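Local coordinates for protein exodeoxyribonuclease III (Archaeoglobus fulgidus, PDB 2VOA) that acts as an abasic-site endonuclease on DNA and, like other members of its repair-enzyme family, probably depends on magnesium or manganese ions, at residues K3-N8 with P250-F255; P85-R90 with L121-R126; F184-R189 with A219-P224. The protein carries 1 engineered substitution. One frame throughout, in Å; residues are numbered along the deposited sequence.

Contact 1 of 3, residues K3-N8 with P250-F255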
ATOM      1  N   LYS A   3      29.836  11.193  -7.773  1.00 29.69           N
ATOM      2  CA  LYS A   3      29.118  10.340  -6.825  1.00 29.51           C
ATOM      3  C   LYS A   3      28.318   9.281  -7.576  1.00 29.85           C
ATOM      4  O   LYS A   3      27.489   9.608  -8.430  1.00 29.93           O
ATOM      5  CB  LYS A   3      28.213  11.196  -5.916  1.00 29.63           C
ATOM      6  CG  LYS A   3      27.449  10.364  -4.866  1.00 30.92           C
ATOM      7  CD  LYS A   3      26.481  11.199  -4.007  1.00 30.47           C
ATOM      8  CE  LYS A   3      27.209  12.154  -3.073  1.00 30.57           C
ATOM      9  NZ  LYS A   3      26.258  13.062  -2.326  1.00 30.06           N
ATOM     10  N   ILE A   4      28.565   8.016  -7.235  1.00 29.29           N
ATOM     11  CA  ILE A   4      27.895   6.880  -7.889  1.00 30.23           C
ATOM     12  C   ILE A   4      27.248   6.007  -6.832  1.00 30.27           C
ATOM     13  O   ILE A   4      27.892   5.664  -5.832  1.00 31.20           O
ATOM     14  CB  ILE A   4      28.885   6.070  -8.774  1.00 30.33           C
ATOM     15  CG1 ILE A   4      29.455   6.975  -9.861  1.00 31.41           C
ATOM     16  CG2 ILE A   4      28.143   4.878  -9.459  1.00 32.12           C
ATOM     17  CD1 ILE A   4      30.716   6.424 -10.563  1.00 31.88           C
ATOM     18  N   ALA A   5      25.981   5.662  -7.030  1.00 29.24           N
ATOM     19  CA  ALA A   5      25.285   4.858  -6.030  1.00 28.86           C
ATOM     20  C   ALA A   5      24.616   3.649  -6.668  1.00 29.36           C
ATOM     21  O   ALA A   5      24.383   3.615  -7.891  1.00 29.83           O
ATOM     22  CB  ALA A   5      24.268   5.714  -5.296  1.00 29.24           C
ATOM     23  N   THR A   6      24.318   2.659  -5.835  1.00 29.78           N
ATOM     24  CA  THR A   6      23.559   1.478  -6.252  1.00 30.09           C
ATOM     25  C   THR A   6      22.458   1.176  -5.239  1.00 30.07           C
ATOM     26  O   THR A   6      22.667   1.305  -4.025  1.00 31.28           O
ATOM     27  CB  THR A   6      24.489   0.235  -6.528  1.00 30.91           C
ATOM     28  OG1 THR A   6      23.708  -0.874  -6.991  1.00 32.78           O
ATOM     29  CG2 THR A   6      25.297  -0.204  -5.312  1.00 31.51           C
ATOM     30  N   PHE A   7      21.297   0.734  -5.720  1.00 29.59           N
ATOM     31  CA  PHE A   7      20.115   0.576  -4.829  1.00 28.85           C
ATOM     32  C   PHE A   7      19.146  -0.448  -5.396  1.00 28.70           C
ATOM     33  O   PHE A   7      18.568  -0.204  -6.455  1.00 28.72           O
ATOM     34  CB  PHE A   7      19.434   1.956  -4.686  1.00 28.92           C
ATOM     35  CG  PHE A   7      18.327   2.047  -3.644  1.00 30.50           C
ATOM     36  CD1 PHE A   7      18.177   1.118  -2.614  1.00 29.87           C
ATOM     37  CD2 PHE A   7      17.442   3.125  -3.696  1.00 30.02           C
ATOM     38  CE1 PHE A   7      17.147   1.260  -1.659  1.00 31.67           C
ATOM     39  CE2 PHE A   7      16.414   3.277  -2.757  1.00 32.08           C
ATOM     40  CZ  PHE A   7      16.263   2.343  -1.733  1.00 32.28           C
ATOM     41  N   ASN A   8      18.966  -1.564  -4.674  1.00 28.36           N
ATOM     42  CA  ASN A   8      17.899  -2.516  -4.975  1.00 27.87           C
ATOM     43  C   ASN A   8      16.615  -1.937  -4.384  1.00 28.24           C
ATOM     44  O   ASN A   8      16.498  -1.772  -3.173  1.00 27.70           O
ATOM     45  CB  ASN A   8      18.248  -3.897  -4.400  1.00 28.74           C
ATOM     46  CG  ASN A   8      17.164  -4.904  -4.658  1.00 28.89           C
ATOM     47  OD1 ASN A   8      15.966  -4.585  -4.566  1.00 29.37           O
ATOM     48  ND2 ASN A   8      17.573  -6.135  -4.982  1.00 28.65           N
ATOM     49  N   PRO A 250      20.698   2.032  -0.059  1.00 30.73           N
ATOM     50  CA  PRO A 250      21.639   2.499  -1.087  1.00 30.23           C
ATOM     51  C   PRO A 250      23.091   2.374  -0.620  1.00 30.41           C
ATOM     52  O   PRO A 250      23.397   2.589   0.574  1.00 30.59           O
ATOM     53  CB  PRO A 250      21.301   4.003  -1.229  1.00 31.36           C
ATOM     54  CG  PRO A 250      19.901   4.106  -0.795  1.00 31.06           C
ATOM     55  CD  PRO A 250      19.815   3.134   0.375  1.00 31.71           C
ATOM     56  N   LEU A 251      23.969   2.037  -1.556  1.00 30.18           N
ATOM     57  CA  LEU A 251      25.400   2.031  -1.314  1.00 30.67           C
ATOM     58  C   LEU A 251      25.956   3.154  -2.203  1.00 30.87           C
ATOM     59  O   LEU A 251      25.605   3.222  -3.394  1.00 30.22           O
ATOM     60  CB  LEU A 251      26.012   0.662  -1.659  1.00 31.22           C
ATOM     61  CG  LEU A 251      27.523   0.530  -1.441  1.00 33.15           C
ATOM     62  CD1 LEU A 251      27.865   0.632   0.052  1.00 36.71           C
ATOM     63  CD2 LEU A 251      28.035  -0.791  -2.071  1.00 32.81           C
ATOM     64  N   VAL A 252      26.752   4.046  -1.603  1.00 29.57           N
ATOM     65  CA  VAL A 252      27.202   5.296  -2.249  1.00 29.53           C
ATOM     66  C   VAL A 252      28.729   5.324  -2.280  1.00 29.25           C
ATOM     67  O   VAL A 252      29.370   4.979  -1.280  1.00 29.63           O
ATOM     68  CB  VAL A 252      26.687   6.556  -1.486  1.00 29.23           C
ATOM     69  CG1 VAL A 252      27.049   7.856  -2.234  1.00 31.57           C
ATOM     70  CG2 VAL A 252      25.167   6.472  -1.254  1.00 31.12           C
ATOM     71  N   ALA A 253      29.313   5.701  -3.419  1.00 28.64           N
ATOM     72  CA  ALA A 253      30.764   5.928  -3.491  1.00 28.60           C
ATOM     73  C   ALA A 253      31.022   7.304  -4.080  1.00 29.24           C
ATOM     74  O   ALA A 253      30.281   7.756  -4.974  1.00 29.48           O
ATOM     75  CB  ALA A 253      31.428   4.862  -4.379  1.00 28.78           C
ATOM     76  N   VAL A 254      32.061   7.957  -3.572  1.00 28.20           N
ATOM     77  CA  VAL A 254      32.482   9.291  -4.003  1.00 28.73           C
ATOM     78  C   VAL A 254      33.937   9.220  -4.484  1.00 28.53           C
ATOM     79  O   VAL A 254      34.808   8.640  -3.808  1.00 27.57           O
ATOM     80  CB  VAL A 254      32.305  10.347  -2.893  1.00 29.09           C
ATOM     81  CG1 VAL A 254      32.705  11.741  -3.395  1.00 30.51           C
ATOM     82  CG2 VAL A 254      30.851  10.351  -2.356  1.00 29.14           C
ATOM     83  N   PHE A 255      34.165   9.790  -5.674  1.00 27.77           N
ATOM     84  CA  PHE A 255      35.473   9.799  -6.346  1.00 28.47           C
ATOM     85  C   PHE A 255      35.968  11.229  -6.576  1.00 27.97           C
ATOM     86  O   PHE A 255      35.180  12.139  -6.904  1.00 27.74           O
ATOM     87  CB  PHE A 255      35.365   9.054  -7.687  1.00 29.00           C
ATOM     88  CG  PHE A 255      34.847   7.655  -7.541  1.00 28.89           C
ATOM     89  CD1 PHE A 255      33.465   7.380  -7.542  1.00 29.87           C
ATOM     90  CD2 PHE A 255      35.755   6.599  -7.368  1.00 28.90           C
ATOM     91  CE1 PHE A 255      32.997   6.052  -7.400  1.00 31.94           C
ATOM     92  CE2 PHE A 255      35.291   5.249  -7.222  1.00 28.09           C
ATOM     93  CZ  PHE A 255      33.903   4.999  -7.210  1.00 30.30           C
TER

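Contact 2 of 3, residues P85-R90 with L121-R126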
ATOM      1  N   PRO A  85      21.185 -17.489 -22.185  1.00 35.54           N
ATOM      2  CA  PRO A  85      20.121 -16.469 -22.133  1.00 34.10           C
ATOM      3  C   PRO A  85      20.696 -15.093 -21.826  1.00 32.73           C
ATOM      4  O   PRO A  85      21.466 -14.936 -20.866  1.00 31.01           O
ATOM      5  CB  PRO A  85      19.228 -16.919 -20.966  1.00 34.20           C
ATOM      6  CG  PRO A  85      19.705 -18.308 -20.599  1.00 35.90           C
ATOM      7  CD  PRO A  85      21.131 -18.385 -21.020  1.00 35.58           C
ATOM      8  N   LYS A  86      20.327 -14.106 -22.637  1.00 31.64           N
ATOM      9  CA  LYS A  86      20.899 -12.769 -22.478  1.00 31.71           C
ATOM     10  C   LYS A  86      20.550 -12.115 -21.152  1.00 30.21           C
ATOM     11  O   LYS A  86      21.352 -11.335 -20.638  1.00 30.19           O
ATOM     12  CB  LYS A  86      20.477 -11.841 -23.617  1.00 31.93           C
ATOM     13  CG  LYS A  86      21.230 -12.049 -24.936  1.00 34.32           C
ATOM     14  CD  LYS A  86      20.880 -10.942 -25.974  1.00 34.50           C
ATOM     15  CE  LYS A  86      21.070  -9.493 -25.481  1.00 39.64           C
ATOM     16  NZ  LYS A  86      22.497  -9.086 -25.115  1.00 41.48           N
ATOM     17  N   ASP A  87      19.362 -12.425 -20.623  1.00 28.95           N
ATOM     18  CA  ASP A  87      18.866 -11.847 -19.377  1.00 28.57           C
ATOM     19  C   ASP A  87      18.958 -10.318 -19.392  1.00 28.47           C
ATOM     20  O   ASP A  87      19.603  -9.692 -18.535  1.00 28.03           O
ATOM     21  CB  ASP A  87      19.593 -12.419 -18.157  1.00 28.48           C
ATOM     22  CG  ASP A  87      19.285 -13.891 -17.929  1.00 28.38           C
ATOM     23  OD1 ASP A  87      18.252 -14.418 -18.429  1.00 30.59           O
ATOM     24  OD2 ASP A  87      20.099 -14.543 -17.255  1.00 31.66           O
ATOM     25  N   GLU A  88      18.296  -9.732 -20.391  1.00 29.48           N
ATOM     26  CA  GLU A  88      18.225  -8.264 -20.494  1.00 29.59           C
ATOM     27  C   GLU A  88      17.702  -7.594 -19.221  1.00 29.76           C
ATOM     28  O   GLU A  88      18.097  -6.460 -18.910  1.00 30.89           O
ATOM     29  CB  GLU A  88      17.396  -7.876 -21.724  1.00 30.46           C
ATOM     30  CG  GLU A  88      18.109  -8.235 -23.000  1.00 32.43           C
ATOM     31  CD  GLU A  88      17.390  -7.765 -24.250  1.00 40.44           C
ATOM     32  OE1 GLU A  88      16.142  -7.631 -24.224  1.00 42.71           O
ATOM     33  OE2 GLU A  88      18.081  -7.567 -25.276  1.00 43.67           O
ATOM     34  N   ASP A  89      16.850  -8.294 -18.474  1.00 29.15           N
ATOM     35  CA  ASP A  89      16.282  -7.757 -17.221  1.00 29.81           C
ATOM     36  C   ASP A  89      17.219  -7.838 -16.011  1.00 29.81           C
ATOM     37  O   ASP A  89      16.798  -7.539 -14.883  1.00 30.74           O
ATOM     38  CB  ASP A  89      14.914  -8.390 -16.890  1.00 29.33           C
ATOM     39  CG  ASP A  89      14.992  -9.911 -16.603  1.00 31.81           C
ATOM     40  OD1 ASP A  89      16.087 -10.519 -16.714  1.00 32.41           O
ATOM     41  OD2 ASP A  89      13.930 -10.514 -16.299  1.00 31.85           O
ATOM     42  N   ARG A  90      18.472  -8.239 -16.247  1.00 28.60           N
ATOM     43  CA  ARG A  90      19.465  -8.348 -15.185  1.00 28.94           C
ATOM     44  C   ARG A  90      20.754  -7.579 -15.445  1.00 28.94           C
ATOM     45  O   ARG A  90      21.678  -7.627 -14.640  1.00 29.21           O
ATOM     46  CB  ARG A  90      19.839  -9.826 -14.950  1.00 28.29           C
ATOM     47  CG  ARG A  90      18.693 -10.707 -14.397  1.00 28.20           C
ATOM     48  CD  ARG A  90      19.243 -12.073 -14.034  1.00 29.73           C
ATOM     49  NE  ARG A  90      18.242 -12.931 -13.397  1.00 30.82           N
ATOM     50  CZ  ARG A  90      17.966 -12.949 -12.087  1.00 30.89           C
ATOM     51  NH1 ARG A  90      18.589 -12.149 -11.232  1.00 29.52           N
ATOM     52  NH2 ARG A  90      17.051 -13.791 -11.631  1.00 32.17           N
ATOM     53  N   LEU A 121      25.728 -19.841 -10.785  1.00 26.35           N
ATOM     54  CA  LEU A 121      27.172 -20.095 -10.985  1.00 25.98           C
ATOM     55  C   LEU A 121      27.533 -19.884 -12.446  1.00 26.41           C
ATOM     56  O   LEU A 121      28.521 -19.236 -12.761  1.00 27.37           O
ATOM     57  CB  LEU A 121      27.583 -21.489 -10.493  1.00 26.42           C
ATOM     58  CG  LEU A 121      27.361 -21.768  -8.987  1.00 25.30           C
ATOM     59  CD1 LEU A 121      27.748 -23.236  -8.631  1.00 24.36           C
ATOM     60  CD2 LEU A 121      28.115 -20.735  -8.128  1.00 27.96           C
ATOM     61  N   GLN A 122      26.711 -20.423 -13.337  1.00 26.42           N
ATOM     62  CA  GLN A 122      26.938 -20.234 -14.761  1.00 27.00           C
ATOM     63  C   GLN A 122      26.902 -18.748 -15.151  1.00 26.81           C
ATOM     64  O   GLN A 122      27.670 -18.316 -16.013  1.00 27.15           O
ATOM     65  CB  GLN A 122      25.921 -21.068 -15.550  1.00 26.70           C
ATOM     66  CG  GLN A 122      26.176 -22.559 -15.406  1.00 27.95           C
ATOM     67  CD  GLN A 122      24.976 -23.417 -15.793  1.00 31.32           C
ATOM     68  OE1 GLN A 122      24.908 -24.598 -15.438  1.00 33.76           O
ATOM     69  NE2 GLN A 122      24.030 -22.832 -16.511  1.00 30.02           N
ATOM     70  N   TRP A 123      26.012 -17.967 -14.518  1.00 26.90           N
ATOM     71  CA  TRP A 123      25.848 -16.528 -14.802  1.00 27.64           C
ATOM     72  C   TRP A 123      27.110 -15.773 -14.404  1.00 28.57           C
ATOM     73  O   TRP A 123      27.623 -14.957 -15.171  1.00 28.36           O
ATOM     74  CB  TRP A 123      24.670 -15.959 -14.015  1.00 28.46           C
ATOM     75  CG  TRP A 123      23.928 -14.828 -14.712  1.00 29.47           C
ATOM     76  CD1 TRP A 123      22.900 -14.965 -15.603  1.00 28.68           C
ATOM     77  CD2 TRP A 123      24.164 -13.411 -14.586  1.00 28.20           C
ATOM     78  NE1 TRP A 123      22.466 -13.730 -16.028  1.00 29.34           N
ATOM     79  CE2 TRP A 123      23.216 -12.755 -15.421  1.00 28.37           C
ATOM     80  CE3 TRP A 123      25.072 -12.631 -13.843  1.00 29.63           C
ATOM     81  CZ2 TRP A 123      23.151 -11.344 -15.538  1.00 30.86           C
ATOM     82  CZ3 TRP A 123      25.000 -11.231 -13.949  1.00 28.42           C
ATOM     83  CH2 TRP A 123      24.048 -10.604 -14.792  1.00 29.26           C
ATOM     84  N   LEU A 124      27.639 -16.104 -13.220  1.00 28.50           N
ATOM     85  CA  LEU A 124      28.897 -15.499 -12.759  1.00 28.71           C
ATOM     86  C   LEU A 124      30.083 -15.872 -13.664  1.00 28.24           C
ATOM     87  O   LEU A 124      30.953 -15.034 -13.915  1.00 27.99           O
ATOM     88  CB  LEU A 124      29.182 -15.861 -11.293  1.00 28.96           C
ATOM     89  CG  LEU A 124      28.264 -15.158 -10.272  1.00 28.45           C
ATOM     90  CD1 LEU A 124      28.477 -15.830  -8.917  1.00 30.33           C
ATOM     91  CD2 LEU A 124      28.509 -13.616 -10.216  1.00 30.46           C
ATOM     92  N   GLU A 125      30.091 -17.086 -14.208  1.00 27.53           N
ATOM     93  CA  GLU A 125      31.142 -17.472 -15.151  1.00 28.15           C
ATOM     94  C   GLU A 125      30.983 -16.687 -16.473  1.00 27.90           C
ATOM     95  O   GLU A 125      31.955 -16.188 -17.055  1.00 26.83           O
ATOM     96  CB  GLU A 125      31.106 -18.983 -15.413  1.00 28.46           C
ATOM     97  CG  GLU A 125      32.030 -19.472 -16.539  1.00 27.96           C
ATOM     98  CD  GLU A 125      33.519 -19.437 -16.188  1.00 32.87           C
ATOM     99  OE1 GLU A 125      34.342 -19.837 -17.060  1.00 32.28           O
ATOM    100  OE2 GLU A 125      33.880 -19.049 -15.043  1.00 32.59           O
ATOM    101  N   ARG A 126      29.751 -16.588 -16.952  1.00 27.22           N
ATOM    102  CA  ARG A 126      29.487 -15.807 -18.166  1.00 28.23           C
ATOM    103  C   ARG A 126      29.867 -14.347 -17.954  1.00 28.43           C
ATOM    104  O   ARG A 126      30.483 -13.740 -18.834  1.00 28.97           O
ATOM    105  CB  ARG A 126      28.026 -15.950 -18.592  1.00 27.95           C
ATOM    106  CG  ARG A 126      27.680 -17.350 -19.102  1.00 28.60           C
ATOM    107  CD  ARG A 126      26.424 -17.292 -19.952  1.00 31.88           C
ATOM    108  NE  ARG A 126      25.211 -17.046 -19.175  1.00 32.76           N
ATOM    109  CZ  ARG A 126      24.144 -16.400 -19.649  1.00 31.80           C
ATOM    110  NH1 ARG A 126      24.158 -15.914 -20.882  1.00 33.32           N
ATOM    111  NH2 ARG A 126      23.072 -16.230 -18.899  1.00 31.92           N
TER

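Contact 3 of 3, residues F184-R189 with A219-P224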
ATOM      1  N   PHE A 184      38.936  -5.403 -10.462  1.00 33.42           N
ATOM      2  CA  PHE A 184      37.934  -4.567  -9.835  1.00 33.74           C
ATOM      3  C   PHE A 184      38.266  -4.371  -8.370  1.00 33.64           C
ATOM      4  O   PHE A 184      38.722  -5.312  -7.688  1.00 35.77           O
ATOM      5  CB  PHE A 184      36.553  -5.168  -9.982  1.00 33.37           C
ATOM      6  CG  PHE A 184      35.998  -5.062 -11.365  1.00 34.06           C
ATOM      7  CD1 PHE A 184      35.943  -6.196 -12.185  1.00 35.94           C
ATOM      8  CD2 PHE A 184      35.528  -3.836 -11.853  1.00 34.17           C
ATOM      9  CE1 PHE A 184      35.414  -6.103 -13.469  1.00 36.58           C
ATOM     10  CE2 PHE A 184      34.997  -3.731 -13.143  1.00 36.17           C
ATOM     11  CZ  PHE A 184      34.933  -4.867 -13.942  1.00 35.72           C
ATOM     12  N   VAL A 185      38.074  -3.143  -7.895  1.00 31.61           N
ATOM     13  CA  VAL A 185      38.273  -2.840  -6.475  1.00 30.09           C
ATOM     14  C   VAL A 185      36.910  -2.654  -5.772  1.00 29.62           C
ATOM     15  O   VAL A 185      36.092  -1.840  -6.205  1.00 29.53           O
ATOM     16  CB  VAL A 185      39.117  -1.573  -6.307  1.00 30.52           C
ATOM     17  CG1 VAL A 185      39.331  -1.298  -4.841  1.00 31.21           C
ATOM     18  CG2 VAL A 185      40.484  -1.767  -7.019  1.00 31.58           C
ATOM     19  N   ASP A 186      36.696  -3.390  -4.682  1.00 29.43           N
ATOM     20  CA  ASP A 186      35.430  -3.311  -3.919  1.00 29.96           C
ATOM     21  C   ASP A 186      35.635  -2.091  -3.027  1.00 29.01           C
ATOM     22  O   ASP A 186      36.243  -2.189  -1.951  1.00 29.92           O
ATOM     23  CB  ASP A 186      35.301  -4.572  -3.059  1.00 29.56           C
ATOM     24  CG  ASP A 186      33.940  -4.746  -2.381  1.00 30.94           C
ATOM     25  OD1 ASP A 186      33.094  -3.831  -2.321  1.00 32.07           O
ATOM     26  OD2 ASP A 186      33.708  -5.871  -1.882  1.00 31.67           O
ATOM     27  N   VAL A 187      35.191  -0.931  -3.499  1.00 28.65           N
ATOM     28  CA  VAL A 187      35.606   0.328  -2.850  1.00 28.84           C
ATOM     29  C   VAL A 187      35.079   0.475  -1.417  1.00 29.26           C
ATOM     30  O   VAL A 187      35.696   1.167  -0.599  1.00 28.19           O
ATOM     31  CB  VAL A 187      35.312   1.589  -3.746  1.00 28.40           C
ATOM     32  CG1 VAL A 187      36.163   1.540  -4.996  1.00 28.99           C
ATOM     33  CG2 VAL A 187      33.797   1.716  -4.065  1.00 30.95           C
ATOM     34  N   LEU A 188      33.951  -0.172  -1.110  1.00 28.91           N
ATOM     35  CA  LEU A 188      33.450  -0.190   0.286  1.00 29.37           C
ATOM     36  C   LEU A 188      34.571  -0.630   1.221  1.00 28.94           C
ATOM     37  O   LEU A 188      34.738  -0.054   2.303  1.00 28.48           O
ATOM     38  CB  LEU A 188      32.239  -1.126   0.433  1.00 29.19           C
ATOM     39  CG  LEU A 188      31.691  -1.182   1.874  1.00 27.97           C
ATOM     40  CD1 LEU A 188      31.277   0.212   2.372  1.00 29.59           C
ATOM     41  CD2 LEU A 188      30.528  -2.190   1.912  1.00 28.70           C
ATOM     42  N   ARG A 189      35.365  -1.618   0.792  1.00 28.45           N
ATOM     43  CA  ARG A 189      36.480  -2.123   1.622  1.00 29.21           C
ATOM     44  C   ARG A 189      37.803  -1.355   1.501  1.00 29.24           C
ATOM     45  O   ARG A 189      38.690  -1.489   2.359  1.00 29.55           O
ATOM     46  CB  ARG A 189      36.666  -3.639   1.423  1.00 29.19           C
ATOM     47  CG  ARG A 189      35.375  -4.435   1.633  1.00 29.42           C
ATOM     48  CD  ARG A 189      34.792  -4.141   3.018  1.00 28.66           C
ATOM     49  NE  ARG A 189      33.629  -4.962   3.313  1.00 29.16           N
ATOM     50  CZ  ARG A 189      32.859  -4.785   4.368  1.00 29.54           C
ATOM     51  NH1 ARG A 189      33.155  -3.821   5.249  1.00 28.04           N
ATOM     52  NH2 ARG A 189      31.825  -5.591   4.559  1.00 30.46           N
ATOM     53  N   ALA A 219      27.367  -4.094  -4.202  1.00 30.04           N
ATOM     54  CA  ALA A 219      28.754  -3.621  -4.306  1.00 29.78           C
ATOM     55  C   ALA A 219      28.897  -2.565  -5.409  1.00 30.46           C
ATOM     56  O   ALA A 219      28.104  -2.538  -6.373  1.00 30.24           O
ATOM     57  CB  ALA A 219      29.746  -4.795  -4.532  1.00 29.78           C
ATOM     58  N   ILE A 220      29.907  -1.711  -5.227  1.00 30.42           N
ATOM     59  CA  ILE A 220      30.388  -0.834  -6.278  1.00 29.97           C
ATOM     60  C   ILE A 220      31.848  -1.211  -6.528  1.00 30.23           C
ATOM     61  O   ILE A 220      32.700  -1.022  -5.658  1.00 28.99           O
ATOM     62  CB  ILE A 220      30.289   0.654  -5.878  1.00 29.15           C
ATOM     63  CG1 ILE A 220      28.806   1.051  -5.698  1.00 31.57           C
ATOM     64  CG2 ILE A 220      30.994   1.544  -6.934  1.00 29.00           C
ATOM     65  CD1 ILE A 220      28.617   2.412  -4.999  1.00 32.40           C
ATOM     66  N   LEU A 221      32.117  -1.761  -7.714  1.00 29.83           N
ATOM     67  CA  LEU A 221      33.458  -2.227  -8.058  1.00 30.22           C
ATOM     68  C   LEU A 221      34.032  -1.288  -9.093  1.00 30.75           C
ATOM     69  O   LEU A 221      33.404  -1.053 -10.118  1.00 31.88           O
ATOM     70  CB  LEU A 221      33.411  -3.652  -8.617  1.00 30.55           C
ATOM     71  CG  LEU A 221      32.936  -4.833  -7.752  1.00 34.33           C
ATOM     72  CD1 LEU A 221      33.362  -4.700  -6.306  1.00 33.84           C
ATOM     73  CD2 LEU A 221      31.476  -4.994  -7.801  1.00 35.22           C
ATOM     74  N   ALA A 222      35.201  -0.725  -8.809  1.00 29.76           N
ATOM     75  CA  ALA A 222      35.777   0.269  -9.718  1.00 28.90           C
ATOM     76  C   ALA A 222      37.101  -0.236 -10.298  1.00 28.26           C
ATOM     77  O   ALA A 222      37.860  -0.968  -9.632  1.00 28.42           O
ATOM     78  CB  ALA A 222      35.990   1.592  -8.967  1.00 29.76           C
ATOM     79  N   THR A 223      37.394   0.151 -11.542  1.00 28.10           N
ATOM     80  CA  THR A 223      38.670  -0.218 -12.143  1.00 27.80           C
ATOM     81  C   THR A 223      39.782   0.498 -11.382  1.00 27.49           C
ATOM     82  O   THR A 223      39.503   1.485 -10.693  1.00 28.35           O
ATOM     83  CB  THR A 223      38.736   0.217 -13.624  1.00 28.39           C
ATOM     84  OG1 THR A 223      38.366   1.603 -13.734  1.00 28.37           O
ATOM     85  CG2 THR A 223      37.832  -0.679 -14.473  1.00 28.43           C
ATOM     86  N   PRO A 224      41.031  -0.015 -11.449  1.00 28.40           N
ATOM     87  CA  PRO A 224      42.090   0.598 -10.622  1.00 27.82           C
ATOM     88  C   PRO A 224      42.255   2.138 -10.668  1.00 27.98           C
ATOM     89  O   PRO A 224      42.351   2.740  -9.600  1.00 28.49           O
ATOM     90  CB  PRO A 224      43.372  -0.148 -11.029  1.00 28.26           C
ATOM     91  CG  PRO A 224      42.878  -1.468 -11.636  1.00 29.47           C
ATOM     92  CD  PRO A 224      41.504  -1.183 -12.218  1.00 28.69           C
TER
HETATM   93  O   HOH W   1      31.911  -1.451  -2.982  1.00 20.46           O

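Contact 1 of 3, residues K3-N8 with P250-F255
Phe-7 packs on Pro-250 beside the antiparallel pairing of 3-8 with 250-255, the proline lying over one face of the ring. With CG of Phe-7 anti to its backbone N (chi1 -171°), the ring runs side by side with the proline, whose CG sits 3.7 Å from the ring centroid in a CH-pi contact. That carbon stands 7° off the ring normal, over the ring centre, where its C-H bonds can face the pi cloud. An alanine in place of Phe-7 would probably open a gap beside Pro-250, whose CG and CD would lose the ring face they rest on.

Beyond this pair the strands zip together by four backbone bonds, Ile-4 with Ala-253 and Thr-6 with Leu-251, each residue giving and accepting one. Thr-6 turns OG1 anti to its N (chi1 -177°) to reach Gln-34 NE2, which puts its CG2 3.8 Å from Leu-251 CB. Lys-3 uses its methylene chain across the strands: its CG lies 3.7 Å from Val-252 CG1, and the chain then bends, with CE 4.1 Å from Val-254 CG2, while NZ bonds to Asn-26 O. On the face shared with Thr-6, Ile-4 CD1 meets Phe-255 CE1 at 3.9 Å, the two side chains crossing at about a right angle.

Asn-8, a predicted magnesium ligand, bonds through ND2 to Asp-146 and Glu-35. Strand 30-34 flanks 3-8 in parallel, its Leu-31 touching Phe-7; strand 230-235 flanks 251-255; and helix 16-26 covers Phe-7 with Val-19, and Ala-5, Pro-250 and Val-252 with Trp-22.

Contact 2 of 3, residues P85-R90 with L121-R126
The loop between strands 77-79 and 91-96 is tied to helix 115-134 by two side chains one turn apart on the helix, Trp-123 and Arg-126, which reach Asp-87 and Pro-85. Arg-126 presents the end of its guanidinium to the carbonyl of Pro-85, with NH1 and NH2 each 2.9 Å from Pro-85 O. The oxygen lies in the guanidinium plane, yet the grip is uneven at the carbonyl: NH2 approaches in its plane, whereas NH1 stands well above it. Two donors on one oxygen hold the loop backbone and limit rotation of the guanidinium. Pro-85 CD rests over a face of the same group, 3.6 Å from NH2.

Trp-123 adds a bent bond (136° at the hydrogen) from NE1 to Asp-87 OD2, 2.8 Å long, with OD2 near the indole plane, at its edge. OD2 accepts with its anti lone pair, and the carboxylate and indole planes are 15° apart. That oxygen also bonds to Tyr-119 OH, and its salt bridge to Arg-126 NH2 is long, 3.8 Å. An aspartate is apt here, bringing one oxygen to three donor-bearing side chains. Further along the indole, CZ2 lies 3.7 Å from Arg-90 CB. The arginine chain is extended from CG to NE, its NH1 bonds to O of Tyr-105, a predicted active-site residue, and it packs on a phosphate of the bound DNA.

Leu-81 and Pro-107 from nearby loops touch Trp-123, and Leu-124 packs on Ala-175 and Ile-179 of helix 170-180.

Contact 3 of 3, residues F184-R189 with A219-P224
Phe-184 and Leu-221 open the apolar centre, their CB atoms 3.7 Å apart and their side chains crossing at about a right angle. The phenyl ring goes on to meet Phe-137 and Trp-143 edge-to-face. Leu-221 meets Phe-184 with CB and Asp-186 with one methyl, CD1, which lies 3.5 Å from Asp-186 CA; a leucine is long enough to serve both. Across the strand, on the face turned to the other sheet, Val-187 spreads its two methyls. With CG1 anti to the carbonyl carbon (chi1 -65°), that methyl lies against Ala-222 CB, while CG2 sits 4.0 Å from Ile-220 CG2. Branched and small residues fit this close interlayer.

The backbones join in a short antiparallel ladder. Val-185 N donates to Ala-222 O at 2.8 Å, and Ala-222 N returns a bond to Val-185 O. Next comes Val-187 N, a longer 3.3 Å from Ile-220 O.

A polar edge follows. A water donates to Asp-186 OD1 at 2.7 Å and accepts from Leu-188 N and Ile-220 N, so it bridges the two segments where the ladder has ended. Asp-186 holds CG anti to its N (chi1 -171°), which sets that carbon 4.0 Å from Leu-221 CD1, and its OD2 forms a salt bridge with Arg-216, which is likely to favour the charged carboxylate.

A two-residue edge strand followed by a helix thus finishes one sheet of the two-sheet sandwich of the DNase I-like fold, with Leu-221 against helix 170-180 and Val-187 and Ile-220 against strand 251-255.

In the fold
From the N terminus, segment 3-8 starts the chain in the middle of one sheet and pairs with 250-255, so contact 1 closes a loop of nearly the whole chain. Contacts 2 and 3 both nest inside that loop and follow each other in series, 85-90 with 121-126 closing before 184-189 with 219-224 opens. Contact 3 completes the edge of the second sheet and touches contact 1 directly: Ile-220 CD1 packs on Ile-4 O and on Ala-253 N, joining the two layers of the sandwich. Contact 2 stands apart, its centre about 23 Å from that of contact 1, and fastens a loop of the second sheet to helix 115-134 beside the bound DNA.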